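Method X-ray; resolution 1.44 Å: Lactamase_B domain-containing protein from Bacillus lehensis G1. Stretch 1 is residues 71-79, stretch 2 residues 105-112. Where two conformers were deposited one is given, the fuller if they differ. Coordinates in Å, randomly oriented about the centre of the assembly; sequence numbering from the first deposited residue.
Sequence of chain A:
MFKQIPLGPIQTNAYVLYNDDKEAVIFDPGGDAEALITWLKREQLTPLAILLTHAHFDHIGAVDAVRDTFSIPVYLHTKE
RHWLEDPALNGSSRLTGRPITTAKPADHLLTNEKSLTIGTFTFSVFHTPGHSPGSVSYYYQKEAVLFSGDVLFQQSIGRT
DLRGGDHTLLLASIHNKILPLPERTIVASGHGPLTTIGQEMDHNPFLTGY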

# COMPACT_ATOMS: atom_id res chain seq x y z
N SER A 71 5.88 -15.12 10.36
CA SER A 71 4.67 -15.94 10.44
C SER A 71 3.43 -15.06 10.62
O SER A 71 2.68 -15.18 11.59
CB SER A 71 4.76 -17.00 11.53
OG SER A 71 5.89 -17.83 11.32
N ILE A 72 3.24 -14.16 9.67
CA ILE A 72 2.14 -13.20 9.73
C ILE A 72 1.26 -13.28 8.49
O ILE A 72 1.73 -13.69 7.41
CB ILE A 72 2.66 -11.78 9.96
CG1 ILE A 72 3.71 -11.41 8.92
CG2 ILE A 72 3.21 -11.65 11.38
CD1 ILE A 72 4.17 -10.00 9.03
N PRO A 73 -0.00 -12.91 8.60
CA PRO A 73 -0.92 -12.97 7.46
C PRO A 73 -0.67 -11.84 6.47
O PRO A 73 -0.14 -10.78 6.81
CB PRO A 73 -2.29 -12.79 8.12
CG PRO A 73 -2.01 -12.02 9.38
CD PRO A 73 -0.70 -12.58 9.86
N VAL A 74 -1.09 -12.10 5.23
CA VAL A 74 -1.05 -11.14 4.12
C VAL A 74 -2.48 -10.83 3.72
O VAL A 74 -3.26 -11.74 3.42
CB VAL A 74 -0.26 -11.71 2.93
CG1 VAL A 74 -0.36 -10.77 1.71
CG2 VAL A 74 1.18 -11.98 3.32
N TYR A 75 -2.82 -9.54 3.67
CA TYR A 75 -4.13 -9.05 3.26
C TYR A 75 -4.05 -8.40 1.88
O TYR A 75 -3.16 -7.57 1.64
CB TYR A 75 -4.66 -8.01 4.25
CG TYR A 75 -5.13 -8.56 5.58
CD1 TYR A 75 -6.48 -8.56 5.91
CD2 TYR A 75 -4.22 -9.06 6.50
CE1 TYR A 75 -6.91 -9.06 7.14
CE2 TYR A 75 -4.64 -9.56 7.72
CZ TYR A 75 -5.98 -9.55 8.02
OH TYR A 75 -6.37 -10.05 9.25
N LEU A 76 -4.99 -8.74 1.00
CA LEU A 76 -5.02 -8.21 -0.36
C LEU A 76 -6.46 -8.25 -0.87
O LEU A 76 -7.22 -9.16 -0.52
CB LEU A 76 -4.12 -9.07 -1.28
CG LEU A 76 -4.10 -8.74 -2.77
CD1 LEU A 76 -3.51 -7.36 -3.04
CD2 LEU A 76 -3.29 -9.80 -3.51
N HIS A 77 -6.82 -7.29 -1.70
CA HIS A 77 -8.16 -7.29 -2.30
C HIS A 77 -8.33 -8.46 -3.26
O HIS A 77 -7.44 -8.77 -4.06
CB HIS A 77 -8.43 -5.98 -3.03
CG HIS A 77 -9.89 -5.76 -3.30
ND1 HIS A 77 -10.55 -6.36 -4.35
CD2 HIS A 77 -10.83 -5.06 -2.62
CE1 HIS A 77 -11.83 -6.01 -4.32
NE2 HIS A 77 -12.02 -5.23 -3.27
N THR A 78 -9.51 -9.09 -3.19
CA THR A 78 -9.79 -10.27 -4.01
C THR A 78 -9.63 -10.01 -5.50
O THR A 78 -9.31 -10.94 -6.26
CB THR A 78 -11.20 -10.80 -3.67
OG1 THR A 78 -11.33 -12.14 -4.17
CG2 THR A 78 -12.29 -9.93 -4.27
N LYS A 79 -9.84 -8.78 -5.96
CA LYS A 79 -9.73 -8.53 -7.39
C LYS A 79 -8.31 -8.74 -7.91
O LYS A 79 -8.14 -8.94 -9.12
CB LYS A 79 -10.24 -7.14 -7.75
CG LYS A 79 -11.76 -7.05 -7.77
CD LYS A 79 -12.20 -5.59 -7.75
CE LYS A 79 -13.72 -5.46 -7.66
NZ LYS A 79 -14.39 -6.33 -8.67
N PRO A 105 -0.55 -17.69 -2.09
CA PRO A 105 -1.55 -16.62 -2.20
C PRO A 105 -1.72 -15.89 -0.88
O PRO A 105 -1.23 -16.31 0.18
CB PRO A 105 -2.84 -17.36 -2.59
CG PRO A 105 -2.64 -18.77 -2.08
CD PRO A 105 -1.15 -19.03 -2.17
N ALA A 106 -2.44 -14.77 -0.94
CA ALA A 106 -2.78 -14.05 0.28
C ALA A 106 -3.65 -14.93 1.17
O ALA A 106 -4.43 -15.76 0.68
CB ALA A 106 -3.55 -12.77 -0.06
N ASP A 107 -3.50 -14.76 2.48
CA ASP A 107 -4.34 -15.59 3.34
C ASP A 107 -5.55 -14.85 3.90
O ASP A 107 -6.37 -15.48 4.58
CB ASP A 107 -3.55 -16.36 4.41
CG ASP A 107 -2.65 -15.47 5.23
OD1 ASP A 107 -1.74 -16.00 5.90
OD2 ASP A 107 -2.86 -14.25 5.20
N HIS A 108 -5.73 -13.58 3.55
CA HIS A 108 -6.92 -12.82 3.88
C HIS A 108 -7.26 -12.00 2.64
O HIS A 108 -6.40 -11.26 2.15
CB HIS A 108 -6.66 -11.88 5.06
CG HIS A 108 -6.64 -12.56 6.39
ND1 HIS A 108 -5.53 -13.23 6.87
CD2 HIS A 108 -7.58 -12.65 7.35
CE1 HIS A 108 -5.81 -13.72 8.07
NE2 HIS A 108 -7.04 -13.37 8.39
N LEU A 109 -8.49 -12.12 2.14
CA LEU A 109 -8.91 -11.43 0.93
C LEU A 109 -9.98 -10.40 1.25
O LEU A 109 -11.04 -10.74 1.81
CB LEU A 109 -9.43 -12.41 -0.13
CG LEU A 109 -8.41 -13.43 -0.63
CD1 LEU A 109 -9.08 -14.41 -1.59
CD2 LEU A 109 -7.25 -12.73 -1.31
N LEU A 110 -9.71 -9.15 0.89
CA LEU A 110 -10.62 -8.03 1.11
C LEU A 110 -11.63 -7.92 -0.03
O LEU A 110 -11.35 -8.27 -1.18
CB LEU A 110 -9.83 -6.73 1.21
CG LEU A 110 -8.86 -6.66 2.40
CD1 LEU A 110 -7.81 -5.58 2.17
CD2 LEU A 110 -9.61 -6.42 3.69
N THR A 111 -12.82 -7.42 0.31
CA THR A 111 -13.86 -7.13 -0.68
C THR A 111 -14.45 -5.75 -0.43
O THR A 111 -13.95 -4.75 -0.96
CB THR A 111 -14.97 -8.19 -0.65
OG1 THR A 111 -15.39 -8.43 0.70
CG2 THR A 111 -14.47 -9.47 -1.26
N ASN A 112 -15.49 -5.69 0.39
CA ASN A 112 -16.22 -4.45 0.63
C ASN A 112 -16.23 -4.04 2.10
O ASN A 112 -17.01 -3.16 2.47
CB ASN A 112 -17.66 -4.56 0.12
CG ASN A 112 -18.43 -5.66 0.82
OD1 ASN A 112 -17.94 -6.78 0.96
ND2 ASN A 112 -19.64 -5.34 1.27

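Two short parallel strands, Val 74 to His 77 and His 108 to Leu 110, pair here through a ladder in which stretch 1 spends the backbone polar groups of its even-numbered residues on the partner. Leu 76 is satisfied at both backbone ends: its N donates to His 108 O (3.1 Å), and its O accepts from Leu 110 N (2.9 Å). This is the parallel-sheet rule, one residue straddling two alternate residues of its neighbour. The next rung, Thr 78 N to Leu 110 O (2.8 Å, 170°), is nearly straight, and it carries the pairing on to the residue where the 3-10 segment begins. Leu 109 CA lies 3.2 Å from Leu 76 O, a CA-H...O contact beside the hydrogen bond from Leu 110 N.

At the start of the ladder a side chain replaces a backbone acceptor. Val 74 N donates to Asp 107 OD2 (2.8 Å), while Val 74 O accepts from His 108 N (3.1 Å) and, weakly, from Asp 107 N (3.2 Å). The same carboxylate oxygen, OD2 of Asp 107, also takes a weak bond from His 108 ND1 (3.3 Å).

Beyond the last rung, His 77 uses both ring nitrogens. His 77 NE2 donates weakly to Thr 111 O (3.0 Å), prolonging the pairing through a side chain, and His 77 ND1 accepts from Lys 79 N (3.0 Å, 170°) within its own stretch.

Tyr 75, His 77, His 108 and Leu 110 share one face of the sheet. There the Tyr 75 and His 108 rings form an offset stack, centroids 4.2 Å apart and planes at 14°, with His 108 CB lying over the tyrosine face, 3.5 Å from the ring centroid. Leu 76 and Leu 109 occupy the other face, and Leu 76 CB packs against Ala 106 CB at 3.9 Å.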